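Long-range contacts in putative membrane anchored protein (Corynebacterium diphtheriae, PDB 3LSO), which is of unknown function but is probably a membrane-anchored cell-surface protein, an all-beta protein without helices that opens with an E-set-like domain: residues F254-R265 with D277-T286; Q228-A236 with P456-R464. All coordinates share one frame; numbering follows the deposited sequence.

Contact 1 of 2, residues F254-R265 with D277-T286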
loop_
_atom_site.group_PDB
_atom_site.type_symbol
_atom_site.label_atom_id
_atom_site.label_comp_id
_atom_site.label_asym_id
_atom_site.label_seq_id
_atom_site.Cartn_x
_atom_site.Cartn_y
_atom_site.Cartn_z
ATOM N N PHE B 254 14.283 16.003 14.227
ATOM C CA PHE B 254 15.377 15.836 13.284
ATOM C C PHE B 254 16.462 16.891 13.450
ATOM O O PHE B 254 16.202 18.014 13.878
ATOM C CB PHE B 254 14.859 15.843 11.859
ATOM C CG PHE B 254 14.004 14.662 11.527
ATOM C CD1 PHE B 254 12.621 14.791 11.453
ATOM C CD2 PHE B 254 14.574 13.415 11.286
ATOM C CE1 PHE B 254 11.819 13.709 11.146
ATOM C CE2 PHE B 254 13.769 12.316 10.978
ATOM C CZ PHE B 254 12.396 12.467 10.907
ATOM N N ASP B 255 17.687 16.526 13.093
ATOM C CA ASP B 255 18.810 17.448 13.193
ATOM C C ASP B 255 19.122 18.112 11.868
ATOM O O ASP B 255 19.466 19.278 11.842
ATOM C CB ASP B 255 20.042 16.693 13.648
ATOM C CG ASP B 255 19.964 16.270 15.092
ATOM O OD1 ASP B 255 19.746 17.177 15.927
ATOM O OD2 ASP B 255 20.137 15.050 15.372
ATOM N N THR B 256 18.996 17.358 10.774
ATOM C CA THR B 256 19.413 17.780 9.435
ATOM C C THR B 256 18.315 17.447 8.431
ATOM O O THR B 256 17.595 16.466 8.611
ATOM C CB THR B 256 20.692 17.003 8.990
ATOM O OG1 THR B 256 20.456 15.595 9.075
ATOM C CG2 THR B 256 21.910 17.355 9.864
ATOM N N SER B 257 18.187 18.234 7.369
ATOM C CA SER B 257 17.227 17.901 6.318
ATOM C C SER B 257 17.686 16.688 5.480
ATOM O O SER B 257 18.864 16.304 5.514
ATOM C CB SER B 257 16.876 19.127 5.447
ATOM O OG SER B 257 17.919 19.523 4.585
ATOM N N GLY B 258 16.734 16.092 4.756
ATOM C CA GLY B 258 16.940 14.911 3.907
ATOM C C GLY B 258 15.689 14.033 3.784
ATOM O O GLY B 258 14.714 14.238 4.501
ATOM N N SER B 259 15.697 13.064 2.865
ATOM C CA SER B 259 14.701 11.998 2.888
ATOM C C SER B 259 15.076 11.106 4.033
ATOM O O SER B 259 16.131 10.478 4.017
ATOM C CB SER B 259 14.701 11.189 1.608
ATOM O OG SER B 259 14.211 11.971 0.549
ATOM N N LYS B 260 14.221 11.073 5.038
ATOM C CA LYS B 260 14.441 10.239 6.189
ATOM C C LYS B 260 13.629 8.958 6.054
ATOM O O LYS B 260 12.475 8.991 5.633
ATOM C CB LYS B 260 14.070 11.015 7.440
ATOM C CG LYS B 260 14.776 12.378 7.493
ATOM C CD LYS B 260 16.195 12.262 8.027
ATOM C CE LYS B 260 16.916 13.570 7.939
ATOM N NZ LYS B 260 18.386 13.395 8.162
ATOM N N THR B 261 14.250 7.822 6.364
ATOM C CA THR B 261 13.603 6.520 6.252
ATOM C C THR B 261 13.171 6.080 7.636
ATOM O O THR B 261 13.995 5.893 8.526
ATOM C CB THR B 261 14.559 5.487 5.677
ATOM O OG1 THR B 261 14.862 5.819 4.316
ATOM C CG2 THR B 261 13.919 4.168 5.660
ATOM N N ILE B 262 11.868 5.953 7.823
ATOM C CA ILE B 262 11.335 5.506 9.087
ATOM C C ILE B 262 10.966 4.048 8.935
ATOM O O ILE B 262 10.327 3.645 7.943
ATOM C CB ILE B 262 10.098 6.316 9.498
ATOM C CG1 ILE B 262 10.358 7.822 9.348
ATOM C CG2 ILE B 262 9.671 5.980 10.919
ATOM C CD1 ILE B 262 11.556 8.345 10.159
ATOM N N THR B 263 11.394 3.253 9.915
ATOM C CA THR B 263 11.089 1.837 9.928
ATOM C C THR B 263 10.456 1.503 11.261
ATOM O O THR B 263 10.898 2.014 12.309
ATOM C CB THR B 263 12.342 0.997 9.668
ATOM O OG1 THR B 263 12.948 1.434 8.438
ATOM C CG2 THR B 263 11.978 -0.472 9.540
ATOM N N ALA B 264 9.394 0.699 11.214
ATOM C CA ALA B 264 8.712 0.210 12.411
ATOM C C ALA B 264 8.826 -1.296 12.413
ATOM O O ALA B 264 8.620 -1.945 11.367
ATOM C CB ALA B 264 7.253 0.617 12.410
ATOM N N ARG B 265 9.154 -1.843 13.583
ATOM C CA ARG B 265 9.413 -3.268 13.736
ATOM C C ARG B 265 8.701 -3.777 14.972
ATOM O O ARG B 265 8.864 -3.224 16.061
ATOM C CB ARG B 265 10.913 -3.522 13.854
ATOM C CG ARG B 265 11.246 -4.903 14.374
ATOM C CD ARG B 265 12.694 -5.279 14.161
ATOM N NE ARG B 265 12.965 -5.522 12.753
ATOM C CZ ARG B 265 14.178 -5.709 12.246
ATOM N NH1 ARG B 265 15.238 -5.699 13.039
ATOM N NH2 ARG B 265 14.332 -5.908 10.944
ATOM N N ASP B 277 8.672 -5.795 8.632
ATOM C CA ASP B 277 8.803 -4.402 9.039
ATOM C C ASP B 277 8.000 -3.500 8.105
ATOM O O ASP B 277 7.881 -3.770 6.911
ATOM C CB ASP B 277 10.273 -3.956 8.982
ATOM C CG ASP B 277 11.201 -4.745 9.936
ATOM O OD1 ASP B 277 10.814 -5.046 11.099
ATOM O OD2 ASP B 277 12.348 -5.035 9.511
ATOM N N GLY B 278 7.458 -2.420 8.654
ATOM C CA GLY B 278 6.879 -1.358 7.830
ATOM C C GLY B 278 7.852 -0.208 7.632
ATOM O O GLY B 278 8.518 0.181 8.578
ATOM N N GLU B 279 7.950 0.318 6.408
ATOM C CA GLU B 279 8.798 1.481 6.135
ATOM C C GLU B 279 8.041 2.582 5.466
ATOM O O GLU B 279 7.157 2.326 4.662
ATOM C CB GLU B 279 10.025 1.125 5.271
ATOM C CG GLU B 279 11.285 0.936 6.093
ATOM C CD GLU B 279 12.583 0.784 5.302
ATOM O OE1 GLU B 279 12.687 1.142 4.094
ATOM O OE2 GLU B 279 13.540 0.298 5.936
ATOM N N THR B 280 8.404 3.816 5.784
ATOM C CA THR B 280 7.979 4.969 4.980
ATOM C C THR B 280 9.135 5.997 4.850
ATOM O O THR B 280 10.166 5.874 5.530
ATOM C CB THR B 280 6.643 5.579 5.524
ATOM O OG1 THR B 280 5.951 6.268 4.478
ATOM C CG2 THR B 280 6.889 6.537 6.659
ATOM N N ILE B 281 8.980 6.992 3.984
ATOM C CA ILE B 281 10.010 7.988 3.815
ATOM C C ILE B 281 9.436 9.350 4.076
ATOM O O ILE B 281 8.421 9.690 3.482
ATOM C CB ILE B 281 10.574 7.941 2.392
ATOM C CG1 ILE B 281 11.350 6.641 2.193
ATOM C CG2 ILE B 281 11.475 9.157 2.130
ATOM C CD1 ILE B 281 12.029 6.513 0.855
ATOM N N ILE B 282 10.072 10.135 4.943
ATOM C CA ILE B 282 9.639 11.504 5.199
ATOM C C ILE B 282 10.657 12.497 4.693
ATOM O O ILE B 282 11.803 12.475 5.124
ATOM C CB ILE B 282 9.550 11.823 6.669
ATOM C CG1 ILE B 282 8.568 10.913 7.381
ATOM C CG2 ILE B 282 9.075 13.275 6.861
ATOM C CD1 ILE B 282 8.634 11.097 8.918
ATOM N N PRO B 283 10.235 13.408 3.813
ATOM C CA PRO B 283 11.158 14.424 3.414
ATOM C C PRO B 283 11.237 15.456 4.510
ATOM O O PRO B 283 10.213 16.019 4.896
ATOM C CB PRO B 283 10.482 15.043 2.187
ATOM C CG PRO B 283 9.288 14.213 1.921
ATOM C CD PRO B 283 8.923 13.611 3.195
ATOM N N VAL B 284 12.435 15.710 5.011
ATOM C CA VAL B 284 12.603 16.734 6.009
ATOM C C VAL B 284 13.357 17.915 5.423
ATOM O O VAL B 284 14.415 17.758 4.840
ATOM C CB VAL B 284 13.272 16.166 7.235
ATOM C CG1 VAL B 284 13.648 17.243 8.188
ATOM C CG2 VAL B 284 12.323 15.235 7.904
ATOM N N VAL B 285 12.788 19.100 5.557
ATOM C CA VAL B 285 13.338 20.299 4.945
ATOM C C VAL B 285 13.819 21.249 6.053
ATOM O O VAL B 285 13.374 21.126 7.204
ATOM C CB VAL B 285 12.253 20.988 4.082
ATOM C CG1 VAL B 285 11.967 20.184 2.828
ATOM C CG2 VAL B 285 10.970 21.157 4.878
ATOM N N THR B 286 14.698 22.199 5.717
ATOM C CA THR B 286 15.213 23.171 6.705
ATOM C C THR B 286 14.118 24.068 7.317
ATOM O O THR B 286 13.777 23.944 8.497
ATOM C CB THR B 286 16.311 24.044 6.087
ATOM O OG1 THR B 286 17.328 23.185 5.560
ATOM C CG2 THR B 286 16.916 24.994 7.132
#
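Phe254, in the loop leading into strand 258-267, takes Val284 over one face of its ring: CG2 of Val284 sits 3.8 Å from the centroid of the Phe254 ring, a CH-pi contact displaced toward CD1 and CE1. With Val284 CG1 anti to its own backbone N (chi1 171°), CG2 is left to turn to the ring. From Gly258 the backbones pair, Val284 N donating to Gly258 O. Lys260 pairs with Ile282 in both directions, the bond from Ile282 N to Lys260 O measuring 2.7 Å, while the aliphatic CG of Lys260 lies against Val284 CG2. The chain then bends at chi2 and carries NZ back to Thr256 OG1. These are the two arms of an antiparallel beta hairpin, 258-267 and 278-285, next to each other in a five-stranded mixed sheet. On the face shared by Lys260, Ile262 CG1 packs on Ile282 CD1 at 3.7 Å, and strand 208-214 covers both isoleucines. On the other face Thr263 OG1 donates to Glu279 OE2 (2.8 Å), coming from above the carboxylate plane; that oxygen is also hydrogen-bonded to His233 NE2. Ala264 and Gly278 form the last bonded pair. Just past it Arg265 grips Asp277 in a side-on salt bridge: NE to Asp277 OD1 at 2.8 Å and NH2 to Asp277 OD2 at 2.6 Å, both on the syn side, the planes 33° apart. NH1 of Arg265 reaches Pro462 O.

Contact 2 of 2, residues Q228-A236 with P456-R464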
loop_
_atom_site.group_PDB
_atom_site.type_symbol
_atom_site.label_atom_id
_atom_site.label_comp_id
_atom_site.label_asym_id
_atom_site.label_seq_id
_atom_site.Cartn_x
_atom_site.Cartn_y
_atom_site.Cartn_z
ATOM N N GLN B 228 9.737 -1.234 17.828
ATOM C CA GLN B 228 10.995 -0.527 17.718
ATOM C C GLN B 228 11.003 0.317 16.462
ATOM O O GLN B 228 10.822 -0.199 15.354
ATOM C CB GLN B 228 12.174 -1.482 17.668
ATOM C CG GLN B 228 13.501 -0.747 17.569
ATOM C CD GLN B 228 13.787 0.111 18.800
ATOM O OE1 GLN B 228 13.586 1.331 18.790
ATOM N NE2 GLN B 228 14.232 -0.534 19.878
ATOM N N PHE B 229 11.201 1.618 16.627
ATOM C CA PHE B 229 11.282 2.505 15.481
ATOM C C PHE B 229 12.725 2.662 15.058
ATOM O O PHE B 229 13.645 2.451 15.858
ATOM C CB PHE B 229 10.668 3.864 15.805
ATOM C CG PHE B 229 9.174 3.825 15.934
ATOM C CD1 PHE B 229 8.578 3.665 17.161
ATOM C CD2 PHE B 229 8.369 3.928 14.816
ATOM C CE1 PHE B 229 7.208 3.632 17.272
ATOM C CE2 PHE B 229 7.015 3.899 14.925
ATOM C CZ PHE B 229 6.429 3.748 16.159
ATOM N N PHE B 230 12.920 3.009 13.795
ATOM C CA PHE B 230 14.245 3.281 13.291
ATOM C C PHE B 230 14.192 4.518 12.431
ATOM O O PHE B 230 13.222 4.744 11.695
ATOM C CB PHE B 230 14.738 2.135 12.431
ATOM C CG PHE B 230 14.966 0.866 13.173
ATOM C CD1 PHE B 230 16.245 0.492 13.545
ATOM C CD2 PHE B 230 13.913 0.009 13.451
ATOM C CE1 PHE B 230 16.474 -0.713 14.206
ATOM C CE2 PHE B 230 14.135 -1.201 14.129
ATOM C CZ PHE B 230 15.420 -1.554 14.506
ATOM N N VAL B 231 15.242 5.317 12.523
ATOM C CA VAL B 231 15.421 6.439 11.632
ATOM C C VAL B 231 16.687 6.105 10.881
ATOM O O VAL B 231 17.688 5.724 11.495
ATOM C CB VAL B 231 15.566 7.778 12.384
ATOM C CG1 VAL B 231 15.842 8.880 11.409
ATOM C CG2 VAL B 231 14.308 8.105 13.138
ATOM N N ASN B 232 16.626 6.206 9.561
ATOM C CA ASN B 232 17.746 5.849 8.720
ATOM C C ASN B 232 18.475 4.607 9.191
ATOM O O ASN B 232 19.703 4.586 9.328
ATOM C CB ASN B 232 18.676 7.042 8.535
ATOM C CG ASN B 232 18.186 8.006 7.444
ATOM O OD1 ASN B 232 17.055 7.917 6.945
ATOM N ND2 ASN B 232 19.045 8.920 7.067
ATOM N N HIS B 233 17.669 3.576 9.437
ATOM C CA HIS B 233 18.101 2.222 9.831
ATOM C C HIS B 233 18.869 2.079 11.155
ATOM O O HIS B 233 19.603 1.096 11.371
ATOM C CB HIS B 233 18.802 1.492 8.674
ATOM C CG HIS B 233 17.885 1.144 7.536
ATOM N ND1 HIS B 233 18.337 0.592 6.354
ATOM C CD2 HIS B 233 16.544 1.286 7.394
ATOM C CE1 HIS B 233 17.316 0.394 5.542
ATOM N NE2 HIS B 233 16.217 0.806 6.151
ATOM N N ILE B 234 18.655 3.030 12.057
ATOM C CA ILE B 234 19.266 2.978 13.389
ATOM C C ILE B 234 18.197 3.137 14.489
ATOM O O ILE B 234 17.354 4.025 14.425
ATOM C CB ILE B 234 20.426 4.017 13.485
ATOM C CG1 ILE B 234 21.655 3.479 12.731
ATOM C CG2 ILE B 234 20.764 4.341 14.934
ATOM C CD1 ILE B 234 22.433 4.538 11.913
ATOM N N ALA B 235 18.229 2.261 15.483
ATOM C CA ALA B 235 17.212 2.225 16.537
ATOM C C ALA B 235 16.945 3.592 17.156
ATOM O O ALA B 235 17.822 4.194 17.772
ATOM C CB ALA B 235 17.604 1.224 17.613
ATOM N N ALA B 236 15.723 4.077 17.004
ATOM C CA ALA B 236 15.360 5.358 17.582
ATOM C C ALA B 236 14.741 5.168 18.947
ATOM O O ALA B 236 13.542 4.954 19.062
ATOM C CB ALA B 236 14.416 6.122 16.653
ATOM N N PRO B 456 24.775 10.224 3.006
ATOM C CA PRO B 456 25.483 8.951 3.084
ATOM C C PRO B 456 24.508 7.777 2.949
ATOM O O PRO B 456 23.297 7.955 3.142
ATOM C CB PRO B 456 26.110 8.985 4.479
ATOM C CG PRO B 456 25.185 9.853 5.288
ATOM C CD PRO B 456 24.599 10.855 4.328
ATOM N N ASP B 457 25.028 6.606 2.594
ATOM C CA ASP B 457 24.197 5.414 2.471
ATOM C C ASP B 457 23.691 4.989 3.845
ATOM O O ASP B 457 24.339 5.246 4.869
ATOM C CB ASP B 457 24.987 4.254 1.832
ATOM C CG ASP B 457 25.440 4.544 0.390
ATOM O OD1 ASP B 457 25.231 5.685 -0.120
ATOM O OD2 ASP B 457 26.013 3.604 -0.224
ATOM N N LEU B 458 22.535 4.333 3.863
ATOM C CA LEU B 458 22.001 3.738 5.085
ATOM C C LEU B 458 22.726 2.439 5.410
ATOM O O LEU B 458 23.057 1.679 4.492
ATOM C CB LEU B 458 20.515 3.421 4.912
ATOM C CG LEU B 458 19.476 4.532 4.819
ATOM C CD1 LEU B 458 19.670 5.369 3.552
ATOM C CD2 LEU B 458 18.091 3.910 4.858
ATOM N N PRO B 459 22.967 2.166 6.714
ATOM C CA PRO B 459 23.425 0.828 7.074
ATOM C C PRO B 459 22.266 -0.119 6.864
ATOM O O PRO B 459 21.146 0.325 6.636
ATOM C CB PRO B 459 23.740 0.943 8.569
ATOM C CG PRO B 459 23.800 2.424 8.850
ATOM C CD PRO B 459 22.830 3.029 7.900
ATOM N N ALA B 460 22.518 -1.414 6.906
ATOM C CA ALA B 460 21.414 -2.348 6.859
ATOM C C ALA B 460 20.754 -2.353 8.222
ATOM O O ALA B 460 21.422 -2.203 9.248
ATOM C CB ALA B 460 21.899 -3.743 6.501
ATOM N N LEU B 461 19.439 -2.506 8.221
ATOM C CA LEU B 461 18.735 -2.901 9.423
ATOM C C LEU B 461 19.306 -4.210 9.964
ATOM O O LEU B 461 19.545 -5.139 9.191
ATOM C CB LEU B 461 17.266 -3.132 9.114
ATOM C CG LEU B 461 16.320 -1.962 9.011
ATOM C CD1 LEU B 461 14.969 -2.525 8.630
ATOM C CD2 LEU B 461 16.250 -1.230 10.334
ATOM N N PRO B 462 19.520 -4.286 11.291
ATOM C CA PRO B 462 19.831 -5.563 11.953
ATOM C C PRO B 462 18.810 -6.653 11.628
ATOM O O PRO B 462 17.603 -6.418 11.715
ATOM C CB PRO B 462 19.765 -5.219 13.453
ATOM C CG PRO B 462 19.266 -3.772 13.533
ATOM C CD PRO B 462 19.619 -3.150 12.223
ATOM N N GLU B 463 19.307 -7.831 11.253
ATOM C CA GLU B 463 18.469 -8.984 10.910
ATOM C C GLU B 463 17.354 -9.158 11.943
ATOM O O GLU B 463 17.582 -8.977 13.140
ATOM C CB GLU B 463 19.334 -10.271 10.803
ATOM N N ARG B 464 16.145 -9.473 11.483
ATOM C CA ARG B 464 15.052 -9.789 12.412
ATOM C C ARG B 464 15.187 -11.210 12.998
ATOM O O ARG B 464 15.816 -12.074 12.387
ATOM C CB ARG B 464 13.683 -9.558 11.761
ATOM C CG ARG B 464 13.580 -9.913 10.288
ATOM C CD ARG B 464 12.327 -9.288 9.687
ATOM N NE ARG B 464 11.096 -9.750 10.331
ATOM C CZ ARG B 464 10.354 -10.768 9.904
ATOM N NH1 ARG B 464 10.699 -11.450 8.821
ATOM N NH2 ARG B 464 9.259 -11.111 10.560
#
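A type I' beta turn, Val231 to Ile234, joins strands 226-231 and 234-241 into a tight hairpin, and the proline-rich, irregular chain 456-464 lies across it. His233, at the turn, is the central side chain. Its ND1 donates to Pro459 O at 2.8 Å, with the acceptor exactly in the imidazole plane and the N-H...O angle 151°. Two leucines enclose the ring from opposite faces. Leu458 CD2 stands over the ring centre, 3.6 Å from the centroid of His233, whereas Leu461 CG lies toward the rim, 3.8 Å from that centroid; both side chains cross the histidine at about a right angle. At its other nitrogen, NE2, His233 is bonded to Glu279, so hydrogen bonds at both nitrogens and a leucine on each face together hold the ring's rotation. Leu461 bridges two aromatic rings, because its CD2 also covers one face of Phe230, 3.6 Å from Phe230 CD1. Its chi2 of 177° sends CD1 on, anti to CA, and leaves CD2 as the side branch over Phe230. Pro462 CG approaches Phe230 CE1 more loosely, at 4.2 Å, and at the last residue of the turn Ile234 CD1 rests on Pro459 CG at 4.0 Å. The contact lies on the surface of the molecule. Strand 258-267 runs beside strand 226-231, its Thr263 touching Phe230, His233 and Leu461, while Asn232 OD1 accepts from Thr261 N.

Overall arrangement
Following the chain from the N terminus, strand 226-231 and its turn come first, then the hairpin of contact 1, whose two segments are only 12 residues apart and close a short loop. The chain next builds the strands from 298 to 453, and only afterwards does 456-464 return to the turn, so contact 2 joins segments 220 residues apart and closes a loop that encloses contact 1 entirely. The centres of the two contacts lie about 11 Å apart, and strands 226-231 and 258-267 are neighbours in one sheet. Contact 1 is thus a local pairing within that sheet; contact 2 fastens the C-terminal tail to the sheet's edge hairpin.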